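Long-range contacts in serine-pyruvate aminotransferase (agxt) (Sulfolobus solfataricus, PDB 3ZRP), which probably catalyses transfer of an amino group from serine or alanine to pyruvate or glyoxylate, with pyridoxal 5'-phosphate as cofactor: residues Leu57-Gly62 with Gly198-Ser203; Val161-Ser166 with Val182-Ser187; Glu122-Glu127 with Arg154-Leu159; Pro76-Leu81 with Glu127-Ala132. One frame throughout, in Å; residues are numbered along the deposited sequence. Where two conformers were deposited one is given.

Interaction 1. Residues Leu57-Gly62 with Gly198-Ser203; sequences LIIPGG and GLLLLS
L57 and L200, and then I59 and G198, are the hydrogen-bonded pairs of an antiparallel ladder that enclose the non-hydrogen-bonded pair I58-L199, the two strand axes running 152° apart. Strand 197-202 is the reversed strand of the large-domain sheet, as in other fold type I PLP enzymes, and strand 55-60 closes the sheet beyond it. The L57 N to L200 O bond measures 2.8 Å, and I59 N reaches G198 O almost straight at 2.9 Å. On the face covered by helices 63-69 and 223-234, I59 CD1 meets L200 CD1 at 3.9 Å. I59 CG1 sits between the backbone N and the carbonyl carbon (chi1 62°), close enough to touch that same methyl. Farther along this face L57 CD1 packs on L202 CD1. The other face carries I58 and L199, lying side by side and pointing the same way; helix 31-48 covers them. Beyond P60 the chain passes through G61 and G62 into helix 63-69, and G62 touches the cofactor. This return is close: G62 O lies 3.4 Å from G198 CA, and a beta carbon on G198 would clash with that oxygen.

Interaction 2. Residues Val161-Ser166 with Val182-Ser187; sequences VVDGVS and VYLTAS. With PLP (pyridoxal-5'-phosphate), chain C.
V165 packs CG2 on L184 CD1 at 3.8 Å and CG1 on A186 CB, while the same isopropyl group lies under one face of the cofactor ring, CG1 3.6 Å from PLP C4. Beside it D163 OD2 comes within 2.8 Å of PLP N1. T138, Q188 and, from the second subunit, Y240 and T243 also bind the cofactor. The other D163 oxygen, OD1, accepts from V165 N at 2.9 Å in an Asx turn, which fixes the rotation of the carboxylate. One layer out, the parallel ladder sets these groups in place: V162 N donates to V182 O, L184 N to V162 O, and G164 N to L184 O at 2.8 Å. Where the first strand has ended, G164 O lies 3.0 Å from T185 OG1. On the sheet face away from D163, Y183 lays its ring flat against V162, whose CB is 3.8 Å from the centroid and whose CG1 touches CZ. An alanine at Y183 would probably open a gap beside V162 and G164, leaving V162 without its aromatic cover. An aspartate at a strand end facing the pyridine nitrogen is the signature of the fold type I aminotransferase active site.

Interaction 3. Residues Glu122-Glu127 with Arg154-Leu159; sequences EVRKSE and RKYVEL
Y156 is the wedge between the end of helix 116-125 and the turn that leads into strand 157-163, and its ring is sandwiched between two aliphatic chains. R124 CG stands over the centre of one face, 3.7 Å from the centroid, and K155 CG covers the opposite face. The R124 chain bends at chi3 (89°), which carries NE toward the phenol end of the ring. The guanidinium then lies nearly parallel to the ring plane, 19° from it, stacked over the hydroxyl end, with Y156 OH over its centre, 3.4 Å from R124 CZ. It is a face contact: NE is near the hydroxyl but badly angled for a hydrogen bond, and NH1 makes its salt bridge with E120. Deeper in, V123 fills the corner. Its CG2 rests on Y156 CB at 3.7 Å, and its CG1 meets V157 CG1 at 3.8 Å, where V131 and L81 of the sheet continue the apolar layer.

The other flank is loose and wet. E127 OE2 stays 3.8 Å from Y156 O, and a water donates to both, 2.8 Å from the carbonyl oxygen. A second water sits between V123 O and Y156 O, though it cannot serve every acceptor near it. Behind the turn, R154 NH2 donates to V157 O at 3.0 Å, while NH1 pairs with D181.

Helix end and turn are thus joined by apolar packing inside and by water outside. Direct polar bonds between the two segments are lacking, and R124 and R154 spend their charge on E120 and D181, so the fit of Y156 against V123 and R124 probably carries most of the adhesion.

Interaction 4. Residues Pro76-Leu81 with Glu127-Ala132; sequences PNDKIL and EYKLVA
D78 starts the pairing with a salt bridge, its OD2 2.7 Å from K129 NZ, at the N-terminal ends of strands 79-83 and 128-134, neighbours in the parallel part of the large-domain sheet. The ammonium comes from the syn side of the carboxylate but 35° out of its plane, and the same OD2 also accepts from K75 N. The K129 chain bends at chi2 and again at chi4 (-93°), the second bend setting NZ against OD2. An alanine at K129 would probably leave the D78 carboxylate without its countercharge, held at OD2 by K75 N but freer to turn.

K79 follows, its side chain curling so that NZ donates to E127 O at 2.9 Å. K79 O serves two successive amides, K129 N at 2.8 Å and L130 N at 3.2 Å; this shared acceptor marks the corner the chain turns at K129 before running on as strand 130-132. I80 pairs with L130, the side chains lying side by side and pointing the same way.

At L81 the ladder runs on, its N donating to L130 O and its O accepting from A132 N at 2.9 Å. The Y128 ring turns its edge to K79 O and I80 N and one face to L81, while its hydroxyl is held by E122. L81 CB stands over that face, displaced toward the rim, 3.8 Å from the ring centroid and 3.7 Å from Y128 CD1.

In the fold
Interactions 1, 2 and 4 are three seams of one seven-stranded sheet, and interaction 3 lies at the rim where a helix end meets it. Interactions 1 and 2 are fully buried and adjoin, probably through backbone bonds T185 N to L199 O and L201 N to Y183 O. Interaction 1 is antiparallel and almost wholly aliphatic; interaction 2 is parallel and places polar groups around the cofactor. Interaction 4 continues the parallel run toward the surface, probably bonded to interaction 2 through V161 N and V131 O. Interaction 3 uses the start of strand 157-163, whose far end serves interaction 2, and shares E127 with interaction 4; there an aromatic and apolar fit is edged by water and charged chains.

Interaction 1. Residues Leu57-Gly62 with Gly198-Ser203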
loop_
_atom_site.group_PDB
_atom_site.type_symbol
_atom_site.label_atom_id
_atom_site.label_comp_id
_atom_site.label_asym_id
_atom_site.label_seq_id
_atom_site.Cartn_x
_atom_site.Cartn_y
_atom_site.Cartn_z
ATOM N N LEU A 57 4.194 3.470 13.951
ATOM C CA LEU A 57 3.484 2.483 13.139
ATOM C C LEU A 57 3.841 2.704 11.666
ATOM O O LEU A 57 3.997 3.851 11.215
ATOM C CB LEU A 57 1.954 2.577 13.296
ATOM C CG LEU A 57 1.304 2.308 14.661
ATOM C CD1 LEU A 57 1.045 3.622 15.372
ATOM C CD2 LEU A 57 0.027 1.481 14.581
ATOM N N ILE A 58 3.988 1.608 10.938
ATOM C CA ILE A 58 4.251 1.656 9.508
ATOM C C ILE A 58 3.089 0.919 8.827
ATOM O O ILE A 58 2.801 -0.228 9.142
ATOM C CB ILE A 58 5.636 1.053 9.209
ATOM C CG1 ILE A 58 6.722 1.939 9.851
ATOM C CG2 ILE A 58 5.857 0.847 7.703
ATOM C CD1 ILE A 58 8.134 1.291 9.860
ATOM N N ILE A 59 2.378 1.597 7.927
ATOM C CA ILE A 59 1.159 0.998 7.341
ATOM C C ILE A 59 1.277 1.062 5.832
ATOM O O ILE A 59 2.091 1.827 5.327
ATOM C CB ILE A 59 -0.146 1.698 7.835
ATOM C CG1 ILE A 59 -0.176 3.184 7.422
ATOM C CG2 ILE A 59 -0.267 1.613 9.411
ATOM C CD1 ILE A 59 -1.559 3.886 7.631
ATOM N N PRO A 60 0.484 0.231 5.108
ATOM C CA PRO A 60 0.536 0.382 3.645
ATOM C C PRO A 60 -0.050 1.688 3.140
ATOM O O PRO A 60 -0.935 2.275 3.770
ATOM C CB PRO A 60 -0.299 -0.810 3.127
ATOM C CG PRO A 60 -0.396 -1.761 4.322
ATOM C CD PRO A 60 -0.434 -0.839 5.509
ATOM N N GLY A 61 0.431 2.087 1.967
ATOM C CA GLY A 61 -0.112 3.184 1.209
ATOM C C GLY A 61 0.890 4.293 1.043
ATOM O O GLY A 61 1.824 4.218 0.219
ATOM N N GLY A 62 0.682 5.349 1.814
ATOM C CA GLY A 62 1.569 6.505 1.749
ATOM C C GLY A 62 1.096 7.581 2.695
ATOM O O GLY A 62 0.347 7.312 3.632
ATOM N N GLY A 198 2.942 4.467 4.566
ATOM C CA GLY A 198 2.678 5.641 5.390
ATOM C C GLY A 198 3.327 5.358 6.742
ATOM O O GLY A 198 3.439 4.191 7.105
ATOM N N LEU A 199 3.820 6.396 7.423
ATOM C CA LEU A 199 4.530 6.222 8.701
ATOM C C LEU A 199 3.987 7.166 9.758
ATOM O O LEU A 199 3.788 8.340 9.499
ATOM C CB LEU A 199 6.034 6.466 8.531
ATOM C CG LEU A 199 6.885 5.449 7.775
ATOM C CD1 LEU A 199 6.671 5.614 6.319
ATOM C CD2 LEU A 199 8.358 5.657 8.110
ATOM N N LEU A 200 3.755 6.664 10.975
ATOM C CA LEU A 200 3.119 7.490 12.008
ATOM C C LEU A 200 3.842 7.316 13.325
ATOM O O LEU A 200 4.323 6.249 13.589
ATOM C CB LEU A 200 1.625 7.111 12.181
ATOM C CG LEU A 200 0.748 7.273 10.906
ATOM C CD1 LEU A 200 0.520 5.889 10.204
ATOM C CD2 LEU A 200 -0.561 7.935 11.202
ATOM N N LEU A 201 3.911 8.383 14.101
ATOM C CA LEU A 201 4.438 8.331 15.496
ATOM C C LEU A 201 3.377 8.916 16.416
ATOM O O LEU A 201 2.957 10.053 16.242
ATOM C CB LEU A 201 5.741 9.108 15.599
ATOM C CG LEU A 201 6.410 9.011 16.995
ATOM C CD1 LEU A 201 7.071 7.645 17.142
ATOM C CD2 LEU A 201 7.414 10.116 17.179
ATOM N N LEU A 202 2.973 8.129 17.411
ATOM C CA LEU A 202 1.851 8.464 18.263
ATOM C C LEU A 202 2.320 8.730 19.696
ATOM O O LEU A 202 3.167 8.006 20.229
ATOM C CB LEU A 202 0.817 7.345 18.274
ATOM C CG LEU A 202 -0.356 7.434 17.271
ATOM C CD1 LEU A 202 0.162 7.406 15.876
ATOM C CD2 LEU A 202 -1.339 6.310 17.479
ATOM N N SER A 203 1.761 9.773 20.284
ATOM C CA SER A 203 2.005 10.105 21.685
ATOM C C SER A 203 1.315 9.096 22.605
ATOM O O SER A 203 0.390 8.369 22.177
ATOM C CB SER A 203 1.475 11.500 21.975
ATOM O OG SER A 203 0.065 11.483 21.962
#

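Interaction 2. Residues Val161-Ser166 with Val182-Ser187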
loop_
_atom_site.group_PDB
_atom_site.type_symbol
_atom_site.label_atom_id
_atom_site.label_comp_id
_atom_site.label_asym_id
_atom_site.label_seq_id
_atom_site.Cartn_x
_atom_site.Cartn_y
_atom_site.Cartn_z
ATOM N N VAL A 161 -2.090 16.891 15.276
ATOM C CA VAL A 161 -1.499 16.044 14.253
ATOM C C VAL A 161 -0.746 16.914 13.249
ATOM O O VAL A 161 -1.200 18.022 12.890
ATOM C CB VAL A 161 -2.549 15.102 13.563
ATOM C CG1 VAL A 161 -3.393 14.362 14.616
ATOM C CG2 VAL A 161 -3.449 15.856 12.580
ATOM N N VAL A 162 0.408 16.426 12.807
ATOM C CA VAL A 162 1.222 17.174 11.832
ATOM C C VAL A 162 1.532 16.281 10.653
ATOM O O VAL A 162 2.059 15.188 10.826
ATOM C CB VAL A 162 2.562 17.660 12.432
ATOM C CG1 VAL A 162 3.363 18.467 11.406
ATOM C CG2 VAL A 162 2.330 18.487 13.750
ATOM N N ASP A 163 1.148 16.733 9.458
ATOM C CA ASP A 163 1.550 16.089 8.227
ATOM C C ASP A 163 2.980 16.536 7.901
ATOM O O ASP A 163 3.192 17.674 7.454
ATOM C CB ASP A 163 0.561 16.496 7.126
ATOM C CG ASP A 163 1.055 16.182 5.700
ATOM O OD1 ASP A 163 2.078 15.513 5.473
ATOM O OD2 ASP A 163 0.392 16.661 4.771
ATOM N N GLY A 164 3.946 15.648 8.178
ATOM C CA GLY A 164 5.352 15.829 7.810
ATOM C C GLY A 164 5.819 15.005 6.620
ATOM O O GLY A 164 6.990 14.652 6.527
ATOM N N VAL A 165 4.914 14.739 5.673
ATOM C CA VAL A 165 5.274 13.988 4.483
ATOM C C VAL A 165 6.481 14.616 3.727
ATOM O O VAL A 165 7.383 13.881 3.297
ATOM C CB VAL A 165 4.058 13.804 3.542
ATOM C CG1 VAL A 165 4.460 13.127 2.226
ATOM C CG2 VAL A 165 2.978 12.934 4.217
ATOM N N SER A 166 6.504 15.953 3.588
ATOM C CA SER A 166 7.628 16.648 2.951
ATOM C C SER A 166 8.562 17.372 3.937
ATOM O O SER A 166 9.307 18.296 3.559
ATOM C CB SER A 166 7.114 17.632 1.912
ATOM O OG SER A 166 6.576 16.919 0.829
ATOM N N VAL A 182 0.197 12.998 16.823
ATOM C CA VAL A 182 0.508 12.202 15.624
ATOM C C VAL A 182 1.411 13.013 14.713
ATOM O O VAL A 182 1.051 14.090 14.269
ATOM C CB VAL A 182 -0.758 11.832 14.778
ATOM C CG1 VAL A 182 -0.342 10.953 13.573
ATOM C CG2 VAL A 182 -1.835 11.106 15.626
ATOM N N TYR A 183 2.592 12.491 14.421
ATOM C CA TYR A 183 3.476 13.108 13.438
ATOM C C TYR A 183 3.570 12.048 12.347
ATOM O O TYR A 183 3.818 10.884 12.654
ATOM C CB TYR A 183 4.866 13.430 14.059
ATOM C CG TYR A 183 5.398 14.773 13.621
ATOM C CD1 TYR A 183 5.679 15.021 12.271
ATOM C CD2 TYR A 183 5.587 15.817 14.547
ATOM C CE1 TYR A 183 6.145 16.262 11.842
ATOM C CE2 TYR A 183 6.073 17.067 14.138
ATOM C CZ TYR A 183 6.332 17.287 12.771
ATOM O OH TYR A 183 6.782 18.503 12.314
ATOM N N LEU A 184 3.299 12.400 11.097
ATOM C CA LEU A 184 3.248 11.364 10.086
ATOM C C LEU A 184 4.078 11.762 8.860
ATOM O O LEU A 184 4.359 12.960 8.632
ATOM C CB LEU A 184 1.788 11.018 9.711
ATOM C CG LEU A 184 0.966 12.143 9.073
ATOM C CD1 LEU A 184 1.212 12.222 7.552
ATOM C CD2 LEU A 184 -0.542 11.994 9.363
ATOM N N THR A 185 4.507 10.749 8.115
ATOM C CA THR A 185 5.253 10.963 6.893
ATOM C C THR A 185 5.000 9.796 5.904
ATOM O O THR A 185 4.082 8.968 6.112
ATOM C CB THR A 185 6.771 11.259 7.182
ATOM O OG1 THR A 185 7.398 11.708 5.987
ATOM C CG2 THR A 185 7.530 10.036 7.708
ATOM N N ALA A 186 5.764 9.764 4.820
ATOM C CA ALA A 186 5.677 8.681 3.829
ATOM C C ALA A 186 7.074 8.152 3.561
ATOM O O ALA A 186 8.053 8.801 3.921
ATOM C CB ALA A 186 5.046 9.205 2.517
ATOM N N SER A 187 7.180 6.991 2.909
ATOM C CA SER A 187 8.492 6.411 2.660
ATOM C C SER A 187 9.317 7.102 1.559
ATOM O O SER A 187 10.549 7.081 1.580
ATOM C CB SER A 187 8.386 4.898 2.438
ATOM O OG SER A 187 7.450 4.558 1.433
HETATM N N1 PLP C . 1.096 15.589 2.305
HETATM C C2 PLP C . 2.122 16.244 1.663
HETATM C C2A PLP C . 2.683 17.497 2.283
HETATM C C3 PLP C . 2.654 15.740 0.455
HETATM O O3 PLP C . 3.596 16.313 -0.084
HETATM C C4 PLP C . 2.143 14.563 -0.105
HETATM C C4A PLP C . 2.768 14.023 -1.396
HETATM C C5 PLP C . 1.074 13.936 0.571
HETATM C C6 PLP C . 0.571 14.435 1.790
HETATM C C5A PLP C . 0.425 12.679 0.070
HETATM O O4P PLP C . 1.272 11.528 0.121
HETATM P P PLP C . 1.029 10.234 -0.762
HETATM O O1P PLP C . 2.168 9.361 -0.339
HETATM O O2P PLP C . 1.145 10.758 -2.154
HETATM O O3P PLP C . -0.331 9.782 -0.360
HETATM O O HOH W 1 9.813 13.211 4.363
#

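Interaction 3. Residues Glu122-Glu127 with Arg154-Leu159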
loop_
_atom_site.group_PDB
_atom_site.type_symbol
_atom_site.label_atom_id
_atom_site.label_comp_id
_atom_site.label_asym_id
_atom_site.label_seq_id
_atom_site.Cartn_x
_atom_site.Cartn_y
_atom_site.Cartn_z
ATOM N N GLU A 122 -8.378 31.147 17.245
ATOM C CA GLU A 122 -9.455 30.229 16.900
ATOM C C GLU A 122 -9.667 29.180 17.980
ATOM O O GLU A 122 -10.817 28.940 18.399
ATOM C CB GLU A 122 -9.215 29.585 15.522
ATOM C CG GLU A 122 -10.335 28.649 15.062
ATOM C CD GLU A 122 -11.693 29.355 14.959
ATOM O OE1 GLU A 122 -11.745 30.559 14.633
ATOM O OE2 GLU A 122 -12.720 28.696 15.192
ATOM N N VAL A 123 -8.583 28.576 18.461
ATOM C CA VAL A 123 -8.727 27.489 19.438
ATOM C C VAL A 123 -9.125 28.018 20.824
ATOM O O VAL A 123 -9.567 27.244 21.667
ATOM C CB VAL A 123 -7.463 26.570 19.551
ATOM C CG1 VAL A 123 -7.117 25.982 18.174
ATOM C CG2 VAL A 123 -6.258 27.317 20.199
ATOM N N ARG A 124 -8.951 29.325 21.046
ATOM C CA ARG A 124 -9.361 29.957 22.317
ATOM C C ARG A 124 -10.830 30.318 22.299
ATOM O O ARG A 124 -11.491 30.283 23.340
ATOM C CB ARG A 124 -8.526 31.187 22.626
ATOM C CG ARG A 124 -7.167 30.838 23.162
ATOM C CD ARG A 124 -6.320 32.043 23.367
ATOM N NE ARG A 124 -6.502 32.593 24.709
ATOM C CZ ARG A 124 -5.573 33.277 25.374
ATOM N NH1 ARG A 124 -4.370 33.484 24.836
ATOM N NH2 ARG A 124 -5.848 33.737 26.588
ATOM N N LYS A 125 -11.332 30.645 21.112
ATOM C CA LYS A 125 -12.731 31.006 20.919
ATOM C C LYS A 125 -13.656 29.782 20.962
ATOM O O LYS A 125 -14.739 29.828 21.561
ATOM C CB LYS A 125 -12.857 31.773 19.601
ATOM C CG LYS A 125 -14.271 32.026 19.133
ATOM C CD LYS A 125 -14.288 32.831 17.838
ATOM C CE LYS A 125 -15.657 32.706 17.168
ATOM N NZ LYS A 125 -15.878 33.761 16.136
ATOM N N SER A 126 -13.231 28.698 20.310
ATOM C CA SER A 126 -14.031 27.482 20.152
ATOM C C SER A 126 -13.251 26.254 20.600
ATOM O O SER A 126 -12.012 26.224 20.549
ATOM C CB SER A 126 -14.467 27.290 18.688
ATOM O OG SER A 126 -15.240 28.391 18.249
ATOM N N GLU A 127 -14.003 25.238 20.996
ATOM C CA GLU A 127 -13.453 24.019 21.552
ATOM C C GLU A 127 -13.227 23.013 20.425
ATOM O O GLU A 127 -14.163 22.661 19.688
ATOM C CB GLU A 127 -14.450 23.436 22.549
ATOM C CG GLU A 127 -13.800 22.645 23.648
ATOM C CD GLU A 127 -13.105 23.548 24.628
ATOM O OE1 GLU A 127 -13.750 24.518 25.118
ATOM O OE2 GLU A 127 -11.912 23.284 24.898
ATOM N N ARG A 154 -1.266 24.267 22.486
ATOM C CA ARG A 154 -1.234 22.968 23.161
ATOM C C ARG A 154 -2.278 22.847 24.281
ATOM O O ARG A 154 -2.948 21.820 24.414
ATOM C CB ARG A 154 0.167 22.668 23.694
ATOM C CG ARG A 154 0.352 21.313 24.404
ATOM C CD ARG A 154 0.162 20.114 23.475
ATOM N NE ARG A 154 -1.241 19.720 23.309
ATOM C CZ ARG A 154 -1.646 18.624 22.664
ATOM N NH1 ARG A 154 -0.763 17.811 22.122
ATOM N NH2 ARG A 154 -2.931 18.327 22.574
ATOM N N LYS A 155 -2.415 23.902 25.085
ATOM C CA LYS A 155 -3.272 23.828 26.279
ATOM C C LYS A 155 -4.767 23.940 25.960
ATOM O O LYS A 155 -5.603 23.687 26.809
ATOM C CB LYS A 155 -2.817 24.861 27.338
ATOM C CG LYS A 155 -3.475 26.226 27.261
ATOM C CD LYS A 155 -2.769 27.238 28.171
ATOM C CE LYS A 155 -1.722 28.021 27.381
ATOM N NZ LYS A 155 -0.359 27.925 27.966
ATOM N N TYR A 156 -5.108 24.298 24.715
ATOM C CA TYR A 156 -6.509 24.503 24.325
ATOM C C TYR A 156 -7.181 23.354 23.588
ATOM O O TYR A 156 -8.404 23.393 23.364
ATOM C CB TYR A 156 -6.649 25.801 23.515
ATOM C CG TYR A 156 -6.179 26.995 24.312
ATOM C CD1 TYR A 156 -6.930 27.476 25.398
ATOM C CD2 TYR A 156 -4.963 27.607 24.022
ATOM C CE1 TYR A 156 -6.482 28.558 26.167
ATOM C CE2 TYR A 156 -4.500 28.688 24.785
ATOM C CZ TYR A 156 -5.263 29.155 25.860
ATOM O OH TYR A 156 -4.811 30.233 26.583
ATOM N N VAL A 157 -6.391 22.358 23.176
ATOM C CA VAL A 157 -6.894 21.291 22.278
ATOM C C VAL A 157 -6.483 19.917 22.742
ATOM O O VAL A 157 -5.444 19.754 23.394
ATOM C CB VAL A 157 -6.484 21.530 20.773
ATOM C CG1 VAL A 157 -6.948 22.874 20.324
ATOM C CG2 VAL A 157 -4.992 21.402 20.575
ATOM N N GLU A 158 -7.316 18.918 22.464
ATOM C CA GLU A 158 -7.023 17.572 22.951
ATOM C C GLU A 158 -5.891 16.918 22.151
ATOM O O GLU A 158 -5.002 16.295 22.723
ATOM C CB GLU A 158 -8.275 16.697 22.916
ATOM C CG GLU A 158 -9.441 17.210 23.767
ATOM C CD GLU A 158 -10.660 16.327 23.642
ATOM O OE1 GLU A 158 -10.520 15.090 23.776
ATOM O OE2 GLU A 158 -11.754 16.853 23.369
ATOM N N LEU A 159 -5.927 17.078 20.826
ATOM C CA LEU A 159 -5.004 16.343 19.944
ATOM C C LEU A 159 -4.407 17.241 18.867
ATOM O O LEU A 159 -5.107 18.057 18.287
ATOM C CB LEU A 159 -5.727 15.157 19.274
ATOM C CG LEU A 159 -6.223 14.005 20.145
ATOM C CD1 LEU A 159 -7.090 13.011 19.312
ATOM C CD2 LEU A 159 -5.046 13.274 20.799
HETATM O O HOH W 2 -9.779 24.386 21.587
HETATM O O HOH W 3 -9.952 24.759 25.276
#

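Interaction 4. Residues Pro76-Leu81 with Glu127-Ala132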
loop_
_atom_site.group_PDB
_atom_site.type_symbol
_atom_site.label_atom_id
_atom_site.label_comp_id
_atom_site.label_asym_id
_atom_site.label_seq_id
_atom_site.Cartn_x
_atom_site.Cartn_y
_atom_site.Cartn_z
ATOM N N PRO A 76 -17.843 10.139 16.453
ATOM C CA PRO A 76 -18.801 10.938 15.677
ATOM C C PRO A 76 -19.020 12.327 16.322
ATOM O O PRO A 76 -19.012 12.438 17.573
ATOM C CB PRO A 76 -20.086 10.088 15.721
ATOM C CG PRO A 76 -19.601 8.688 15.918
ATOM C CD PRO A 76 -18.422 8.848 16.872
ATOM N N ASN A 77 -19.154 13.348 15.466
ATOM C CA ASN A 77 -19.387 14.739 15.877
ATOM C C ASN A 77 -18.189 15.467 16.499
ATOM O O ASN A 77 -18.300 16.608 16.916
ATOM C CB ASN A 77 -20.635 14.829 16.780
ATOM C CG ASN A 77 -21.853 14.192 16.132
ATOM O OD1 ASN A 77 -22.159 14.474 14.968
ATOM N ND2 ASN A 77 -22.535 13.313 16.866
ATOM N N ASP A 78 -17.034 14.810 16.542
ATOM C CA ASP A 78 -15.790 15.470 17.004
ATOM C C ASP A 78 -15.507 16.739 16.180
ATOM O O ASP A 78 -15.809 16.799 14.977
ATOM C CB ASP A 78 -14.589 14.520 16.907
ATOM C CG ASP A 78 -14.410 13.648 18.151
ATOM O OD1 ASP A 78 -15.158 13.842 19.151
ATOM O OD2 ASP A 78 -13.515 12.764 18.118
ATOM N N LYS A 79 -14.924 17.745 16.823
ATOM C CA LYS A 79 -14.622 19.004 16.149
ATOM C C LYS A 79 -13.141 19.126 15.801
ATOM O O LYS A 79 -12.247 18.960 16.645
ATOM C CB LYS A 79 -15.078 20.211 16.975
ATOM C CG LYS A 79 -16.599 20.342 17.019
ATOM C CD LYS A 79 -17.008 21.428 18.005
ATOM C CE LYS A 79 -16.735 22.828 17.450
ATOM N NZ LYS A 79 -16.519 23.807 18.550
ATOM N N ILE A 80 -12.919 19.398 14.529
ATOM C CA ILE A 80 -11.585 19.413 13.936
ATOM C C ILE A 80 -11.323 20.803 13.356
ATOM O O ILE A 80 -12.152 21.364 12.613
ATOM C CB ILE A 80 -11.461 18.357 12.778
ATOM C CG1 ILE A 80 -11.702 16.934 13.302
ATOM C CG2 ILE A 80 -10.096 18.502 12.031
ATOM C CD1 ILE A 80 -11.894 15.897 12.174
ATOM N N LEU A 81 -10.142 21.316 13.659
ATOM C CA LEU A 81 -9.595 22.523 13.012
ATOM C C LEU A 81 -8.392 22.161 12.123
ATOM O O LEU A 81 -7.389 21.625 12.601
ATOM C CB LEU A 81 -9.158 23.546 14.069
ATOM C CG LEU A 81 -8.594 24.848 13.465
ATOM C CD1 LEU A 81 -9.676 25.679 12.790
ATOM C CD2 LEU A 81 -7.846 25.642 14.541
ATOM N N GLU A 127 -14.003 25.238 20.996
ATOM C CA GLU A 127 -13.453 24.019 21.552
ATOM C C GLU A 127 -13.227 23.013 20.425
ATOM O O GLU A 127 -14.163 22.661 19.688
ATOM C CB GLU A 127 -14.450 23.436 22.549
ATOM C CG GLU A 127 -13.800 22.645 23.648
ATOM C CD GLU A 127 -13.105 23.548 24.628
ATOM O OE1 GLU A 127 -13.750 24.518 25.118
ATOM O OE2 GLU A 127 -11.912 23.284 24.898
ATOM N N TYR A 128 -11.987 22.577 20.265
ATOM C CA TYR A 128 -11.628 21.628 19.202
ATOM C C TYR A 128 -10.998 20.371 19.787
ATOM O O TYR A 128 -10.138 20.442 20.687
ATOM C CB TYR A 128 -10.658 22.290 18.210
ATOM C CG TYR A 128 -11.321 23.290 17.323
ATOM C CD1 TYR A 128 -12.071 22.870 16.212
ATOM C CD2 TYR A 128 -11.244 24.672 17.603
ATOM C CE1 TYR A 128 -12.700 23.803 15.398
ATOM C CE2 TYR A 128 -11.875 25.608 16.799
ATOM C CZ TYR A 128 -12.589 25.167 15.700
ATOM O OH TYR A 128 -13.214 26.072 14.900
ATOM N N LYS A 129 -11.417 19.218 19.280
ATOM C CA LYS A 129 -10.815 17.942 19.679
ATOM C C LYS A 129 -9.430 17.772 19.030
ATOM O O LYS A 129 -8.463 17.370 19.684
ATOM C CB LYS A 129 -11.771 16.804 19.269
ATOM C CG LYS A 129 -11.205 15.380 19.083
ATOM C CD LYS A 129 -10.987 14.661 20.383
ATOM C CE LYS A 129 -10.718 13.170 20.158
ATOM N NZ LYS A 129 -11.978 12.338 20.237
ATOM N N LEU A 130 -9.346 18.118 17.755
ATOM C CA LEU A 130 -8.149 17.855 16.963
ATOM C C LEU A 130 -7.773 19.027 16.066
ATOM O O LEU A 130 -8.631 19.603 15.378
ATOM C CB LEU A 130 -8.343 16.583 16.118
ATOM C CG LEU A 130 -7.123 16.088 15.349
ATOM C CD1 LEU A 130 -7.013 14.575 15.484
ATOM C CD2 LEU A 130 -7.201 16.512 13.858
ATOM N N VAL A 131 -6.478 19.358 16.069
ATOM C CA VAL A 131 -5.925 20.349 15.166
ATOM C C VAL A 131 -4.932 19.665 14.210
ATOM O O VAL A 131 -4.037 18.952 14.648
ATOM C CB VAL A 131 -5.218 21.513 15.936
ATOM C CG1 VAL A 131 -4.659 22.531 14.935
ATOM C CG2 VAL A 131 -6.214 22.171 16.905
ATOM N N ALA A 132 -5.116 19.901 12.913
ATOM C CA ALA A 132 -4.255 19.352 11.872
ATOM C C ALA A 132 -3.392 20.439 11.256
ATOM O O ALA A 132 -3.910 21.465 10.754
ATOM C CB ALA A 132 -5.104 18.652 10.752
#